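Local coordinates for sulfur oxygenase/reductase (Halothiobacillus neapolitanus, PDB 6QPA), which catalyses the oxygen-dependent disproportionation of elemental sulfur at a mononuclear iron site, inside a hollow shell of 24 identical subunits, at the interface of chains A and B and the interface of chains A and C. Residues are numbered along the deposited sequence; one frame, centred on the assembly and turned at random. Chains: chain A/B/C, Sulfur oxygenase/reductase.

Contact 1: the interface of chains A and B. Residues chain A 131-134, 157; chain B 192, 260, 264.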
# COMPACT_ATOMS: atom_id res chain seq x y z
N SER A 131 -26.89 8.89 -47.28
CA SER A 131 -26.95 8.75 -45.84
C SER A 131 -28.39 8.45 -45.43
O SER A 131 -29.32 8.51 -46.25
CB SER A 131 -26.41 10.00 -45.16
OG SER A 131 -27.37 11.02 -45.22
N MET A 132 -28.55 8.10 -44.15
CA MET A 132 -29.86 7.77 -43.59
C MET A 132 -30.89 8.88 -43.83
O MET A 132 -32.04 8.61 -44.17
CB MET A 132 -29.75 7.50 -42.08
CG MET A 132 -29.04 6.22 -41.67
SD MET A 132 -29.99 4.72 -42.03
CE MET A 132 -29.22 3.52 -40.93
N THR A 133 -30.50 10.14 -43.57
CA THR A 133 -31.47 11.22 -43.73
C THR A 133 -31.81 11.49 -45.19
O THR A 133 -32.75 12.25 -45.45
CB THR A 133 -30.96 12.50 -43.04
OG1 THR A 133 -29.65 12.83 -43.51
CG2 THR A 133 -30.92 12.33 -41.52
N ASP A 134 -31.10 10.87 -46.14
CA ASP A 134 -31.47 10.93 -47.55
C ASP A 134 -32.49 9.87 -47.95
O ASP A 134 -33.09 9.97 -49.03
CB ASP A 134 -30.23 10.74 -48.44
CG ASP A 134 -29.16 11.79 -48.17
OD1 ASP A 134 -29.51 12.93 -47.83
OD2 ASP A 134 -27.95 11.47 -48.31
N GLN A 157 -19.94 4.26 -44.28
CA GLN A 157 -20.58 3.50 -43.20
C GLN A 157 -21.06 2.14 -43.70
O GLN A 157 -22.22 1.77 -43.54
CB GLN A 157 -21.76 4.26 -42.59
CG GLN A 157 -21.44 5.43 -41.67
CD GLN A 157 -22.70 6.22 -41.24
OE1 GLN A 157 -23.84 5.72 -41.32
NE2 GLN A 157 -22.49 7.45 -40.77
N GLY B 192 -26.03 13.20 -47.09
CA GLY B 192 -26.25 13.78 -45.79
C GLY B 192 -26.48 15.27 -45.76
O GLY B 192 -26.49 15.84 -44.67
N GLU B 260 -26.38 15.81 -41.72
CA GLU B 260 -26.80 14.74 -40.83
C GLU B 260 -25.94 14.67 -39.57
O GLU B 260 -26.45 14.38 -38.48
CB GLU B 260 -26.77 13.39 -41.56
CG GLU B 260 -27.11 12.20 -40.63
CD GLU B 260 -27.25 10.89 -41.37
OE1 GLU B 260 -26.65 9.88 -40.93
OE2 GLU B 260 -27.97 10.87 -42.40
N HIS B 264 -20.59 13.91 -41.88
CA HIS B 264 -21.17 14.25 -43.18
C HIS B 264 -20.86 15.68 -43.56
O HIS B 264 -20.63 15.99 -44.73
CB HIS B 264 -22.68 14.02 -43.18
CG HIS B 264 -23.05 12.57 -43.13
ND1 HIS B 264 -23.34 11.91 -41.96
CD2 HIS B 264 -23.18 11.65 -44.12
CE1 HIS B 264 -23.61 10.64 -42.22
NE2 HIS B 264 -23.50 10.46 -43.53
O HOH W 1 -26.17 7.86 -42.43

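Contact 2: the interface of chains A and C. Residues chain A 31, 101-102; chain C 223-227.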
# COMPACT_ATOMS: atom_id res chain seq x y z
N LYS A 31 -4.92 16.07 -49.16
CA LYS A 31 -4.12 16.90 -50.04
C LYS A 31 -3.87 16.21 -51.38
O LYS A 31 -3.85 16.85 -52.43
CB LYS A 31 -2.81 17.28 -49.35
CG LYS A 31 -3.02 18.12 -48.10
CD LYS A 31 -1.70 18.66 -47.58
CE LYS A 31 -1.92 19.95 -46.81
NZ LYS A 31 -2.77 19.72 -45.64
N GLU A 101 5.91 15.42 -53.40
CA GLU A 101 6.08 16.01 -52.07
C GLU A 101 5.14 15.36 -51.07
O GLU A 101 5.55 15.00 -49.96
CB GLU A 101 5.84 17.52 -52.13
CG GLU A 101 5.97 18.20 -50.77
CD GLU A 101 5.31 19.57 -50.72
OE1 GLU A 101 4.58 19.94 -51.67
OE2 GLU A 101 5.49 20.27 -49.71
N LEU A 102 3.88 15.18 -51.45
CA LEU A 102 2.87 14.65 -50.54
C LEU A 102 3.19 13.20 -50.20
O LEU A 102 3.19 12.81 -49.03
CB LEU A 102 1.47 14.74 -51.16
CG LEU A 102 1.05 16.18 -51.44
CD1 LEU A 102 -0.27 16.24 -52.20
CD2 LEU A 102 0.97 16.96 -50.13
N THR C 223 -0.08 21.03 -50.92
CA THR C 223 1.35 20.98 -50.68
C THR C 223 1.56 21.04 -49.18
O THR C 223 0.68 21.47 -48.44
CB THR C 223 2.08 22.16 -51.37
OG1 THR C 223 3.47 22.16 -51.03
CG2 THR C 223 1.46 23.50 -50.94
N LEU C 224 2.73 20.61 -48.74
CA LEU C 224 3.12 20.78 -47.34
C LEU C 224 4.03 21.99 -47.15
O LEU C 224 4.52 22.21 -46.04
CB LEU C 224 3.81 19.51 -46.81
CG LEU C 224 2.95 18.25 -46.91
CD1 LEU C 224 3.76 17.01 -46.63
CD2 LEU C 224 1.77 18.34 -45.95
N GLY C 225 4.29 22.75 -48.20
CA GLY C 225 5.07 23.96 -48.10
C GLY C 225 6.13 24.12 -49.17
O GLY C 225 6.62 25.24 -49.41
N ALA C 226 6.51 23.02 -49.83
CA ALA C 226 7.61 23.07 -50.79
C ALA C 226 7.17 23.50 -52.18
O ALA C 226 8.03 23.90 -52.98
CB ALA C 226 8.30 21.70 -50.86
N ASN C 227 5.88 23.46 -52.49
CA ASN C 227 5.37 23.79 -53.82
C ASN C 227 4.31 24.88 -53.66
O ASN C 227 3.11 24.59 -53.69
CB ASN C 227 4.81 22.55 -54.52
CG ASN C 227 5.90 21.54 -54.87
OD1 ASN C 227 6.70 21.77 -55.78
ND2 ASN C 227 5.95 20.43 -54.12

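Contact 1: the interface of chains A and B
The carboxylate of B:Glu260 has chain A on both faces and at one edge, its OE2 taking three hydrogen bonds. The hydroxyl OG of A:Ser131 meets OE2 at 2.9 Å from one face, while the backbone N of A:Thr133 donates to it at 2.9 Å from the opposite face, on the syn side. The anti lone pair receives OG1 of A:Thr133 at 2.8 Å. In A:Thr133, chi1 of 53° places that hydroxyl between backbone N and carbonyl carbon, on the same flank as its own N-H, which lets one residue donate twice. OE1 is served through water 1, 2.6 Å from it, which also meets the backbone N of A:Met132. A glutamate is long enough to reach this turn, and its negative charge is probably eased by so many donors. With an alanine in place of B:Glu260, both hydroxyls and the A:Thr133 N-H would probably lose their shared acceptor, and the water one of its partners.

The B:His264 imidazole offers one face, near its NE2 corner, to CB of A:Ser131, 3.4 Å from NE2. A:Asp134, at the end of the 3-10 turn, binds inward and outward with OD2: it accepts from the backbone N of A:Ser131, which probably stiffens the turn, and from N of B:Gly192 across the interface at 2.9 Å, nearly straight at 166°.

Contact 2: the interface of chains A and C
This is a contact between copies of one protein within the 24-subunit shell: an acidic side chain of chain A, A:Glu101, enters a polar loop of chain C, and small apolar contacts flank it, helping to hold neighbouring subunits together. The glutamate suits the place because both its oxygens find donors. OE1 receives the hydroxyl OG1 of C:Thr223 at 2.6 Å on its syn lone pair, and the side-chain amide ND2 of C:Asn227 at 2.9 Å from well above the carboxylate plane. OE2 is held between two backbone N-H groups that arrive from opposite faces, N of C:Ala226 at 2.9 Å and N of C:Leu224, whose bond is more bent at 134°. Donors on both faces should resist tilting of the carboxylate.

C:Thr223 is the pivot of the loop. Its OG1 lies anti to the backbone N (chi1 175°), turned towards the loop that follows, where it accepts from N of C:Gly225 at 3.0 Å and from N of C:Asn227 while donating to the glutamate. A threonine can do both, so the loop is shaped by the same hydroxyl that reads the acid. C:Gly225 takes a phi of 135°, readily adopted without a side chain, and the small CB of C:Ala226 packs 3.7 Å from the carboxylate carbon CD of A:Glu101. Next to this, C:Leu224 crosses A:Lys31 at a slant, its CD2 3.8 Å from the aliphatic CD of that lysine, and its CG lies near CD2 of A:Leu102.

A:Glu101 ends helix 96-101, two residues before the persulfidated A:Cys103, and the receiving loop follows helix 214-220 of chain C.

About 32 Å separates the C-alpha centres of contact 1 and contact 2, and the two have no residue in common; chain A is the subunit that takes part in both. It uses the turn at 131-134 for chain B and the end of helix 96-101 for chain C, so one subunit meets two different neighbours through separate surfaces. For the glutamates the roles are reversed: in contact 1 chain A supplies the donors around a partner's glutamate, whereas in contact 2 it supplies the glutamate. Because all copies are identical, each carries both halves of both contacts, so the same pair can recur around the 24-subunit shell.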